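Local coordinates for protein 3-hydroxyisobutyrate dehydrogenase (PDB 3G0O) that probably oxidises L-threonate to 2-dehydro-L-erythronate, using NAD(+) in preference to NADP(+), at residues G95-M99 and R153-L158. Residues are numbered along the deposited sequence.
Sequences GSAVM and RLKPVL
This is helix-on-sheet packing in the Rossmann-type NAD-binding domain. Strand 97-100, an inner strand flanked by strands 67-70 and 122-129, is covered by helix 148-161. The axes of 97-99 and 153-158 pass 9.2 Å apart at -42°, running roughly the same way. Gly95, with positive phi (89/-15), and Ser96 lead into extended Ala97 to Met99. Ala97 and Met99 point toward the helix, while Val98 points away. The nearest CA pair is Ala97 CA and Arg153 CA, 6.4 Å apart. Arg153 (chi1 t, chi2 p) reaches back beside the loop before Ala97. Its CG is 3.8 Å from Ala97 CB, its NE donates a hydrogen bond to Gly95 O at 3.0 Å, and its NH2 forms a salt bridge with Asp66. Leu154 (m, t) fills the space between the two inward strand residues: its CG is 3.7 Å from Ala97 CB and its CD1 3.8 Å from Met99 CB. The helix is kinked at Pro156 and Val157, but Leu158 N hydrogen-bonds to Leu154 O at 2.9 Å. Val157 (t) brings CG1 to 4.1 Å from SE of Met99, a selenomethionine with chi1 and chi2 both t. Leu158 (m, t) reaches the same atom, with CD2 3.9 Å from Met99 SE.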
loop_
_atom_site.group_PDB
_atom_site.type_symbol
_atom_site.label_atom_id
_atom_site.label_comp_id
_atom_site.label_asym_id
_atom_site.label_seq_id
_atom_site.Cartn_x
_atom_site.Cartn_y
_atom_site.Cartn_z
ATOM N N GLY A 95 31.204 6.633 -26.457
ATOM C CA GLY A 95 29.823 6.550 -26.895
ATOM C C GLY A 95 28.987 5.500 -26.184
ATOM O O GLY A 95 27.763 5.523 -26.293
ATOM N N SER A 96 29.629 4.576 -25.470
ATOM C CA SER A 96 28.892 3.535 -24.755
ATOM C C SER A 96 28.160 4.166 -23.571
ATOM O O SER A 96 28.515 5.254 -23.127
ATOM C CB SER A 96 29.842 2.426 -24.281
ATOM O OG SER A 96 30.857 2.920 -23.429
ATOM N N ALA A 97 27.137 3.490 -23.062
ATOM C CA ALA A 97 26.367 4.041 -21.950
ATOM C C ALA A 97 26.400 3.206 -20.679
ATOM O O ALA A 97 26.521 1.983 -20.719
ATOM C CB ALA A 97 24.921 4.248 -22.384
ATOM N N VAL A 98 26.295 3.885 -19.541
ATOM C CA VAL A 98 26.267 3.205 -18.257
ATOM C C VAL A 98 24.941 3.552 -17.596
ATOM O O VAL A 98 24.638 4.721 -17.376
ATOM C CB VAL A 98 27.403 3.657 -17.326
ATOM C CG1 VAL A 98 27.262 2.960 -15.983
ATOM C CG2 VAL A 98 28.748 3.335 -17.945
HETATM N N MSE A 99 24.145 2.529 -17.311
HETATM C CA MSE A 99 22.855 2.719 -16.671
HETATM C C MSE A 99 23.027 2.333 -15.206
HETATM O O MSE A 99 23.153 1.151 -14.882
HETATM C CB MSE A 99 21.811 1.824 -17.337
HETATM C CG MSE A 99 20.395 2.019 -16.827
HETATM SE SE MSE A 99 19.139 0.850 -17.730
HETATM C CE MSE A 99 17.952 0.442 -16.251
ATOM N N ARG A 153 21.045 5.703 -26.508
ATOM C CA ARG A 153 21.953 4.566 -26.511
ATOM C C ARG A 153 21.379 3.377 -25.751
ATOM O O ARG A 153 21.543 2.229 -26.166
ATOM C CB ARG A 153 23.286 4.956 -25.879
ATOM C CG ARG A 153 24.408 3.990 -26.179
ATOM C CD ARG A 153 24.894 4.180 -27.611
ATOM N NE ARG A 153 26.156 3.495 -27.830
ATOM C CZ ARG A 153 26.264 2.268 -28.320
ATOM N NH1 ARG A 153 25.185 1.576 -28.663
ATOM N NH2 ARG A 153 27.455 1.723 -28.435
ATOM N N LEU A 154 20.698 3.659 -24.643
ATOM C CA LEU A 154 20.129 2.606 -23.804
ATOM C C LEU A 154 18.745 2.092 -24.185
ATOM O O LEU A 154 18.244 1.150 -23.571
ATOM C CB LEU A 154 20.105 3.078 -22.347
ATOM C CG LEU A 154 21.468 3.183 -21.665
ATOM C CD1 LEU A 154 21.358 4.053 -20.421
ATOM C CD2 LEU A 154 21.978 1.790 -21.315
ATOM N N LYS A 155 18.132 2.683 -25.203
ATOM C CA LYS A 155 16.793 2.266 -25.614
ATOM C C LYS A 155 16.607 0.754 -25.739
ATOM O O LYS A 155 15.602 0.212 -25.283
ATOM C CB LYS A 155 16.407 2.938 -26.930
ATOM C CG LYS A 155 14.938 2.753 -27.301
ATOM C CD LYS A 155 14.620 3.472 -28.599
ATOM C CE LYS A 155 13.132 3.439 -28.884
ATOM N NZ LYS A 155 12.598 2.048 -28.854
ATOM N N PRO A 156 17.563 0.054 -26.379
ATOM C CA PRO A 156 17.430 -1.399 -26.519
ATOM C C PRO A 156 17.339 -2.078 -25.154
ATOM O O PRO A 156 16.584 -3.031 -24.971
ATOM C CB PRO A 156 18.700 -1.788 -27.275
ATOM C CG PRO A 156 18.961 -0.588 -28.123
ATOM C CD PRO A 156 18.720 0.548 -27.149
ATOM N N VAL A 157 18.117 -1.577 -24.199
ATOM C CA VAL A 157 18.124 -2.135 -22.853
ATOM C C VAL A 157 16.824 -1.814 -22.121
ATOM O O VAL A 157 16.192 -2.702 -21.554
ATOM C CB VAL A 157 19.314 -1.594 -22.034
ATOM C CG1 VAL A 157 19.247 -2.124 -20.603
ATOM C CG2 VAL A 157 20.624 -2.003 -22.690
ATOM N N LEU A 158 16.423 -0.547 -22.146
ATOM C CA LEU A 158 15.194 -0.129 -21.479
ATOM C C LEU A 158 13.979 -0.861 -22.048
ATOM O O LEU A 158 13.113 -1.309 -21.295
ATOM C CB LEU A 158 15.020 1.389 -21.611
ATOM C CG LEU A 158 16.108 2.226 -20.922
ATOM C CD1 LEU A 158 16.048 3.665 -21.413
ATOM C CD2 LEU A 158 15.922 2.161 -19.409
#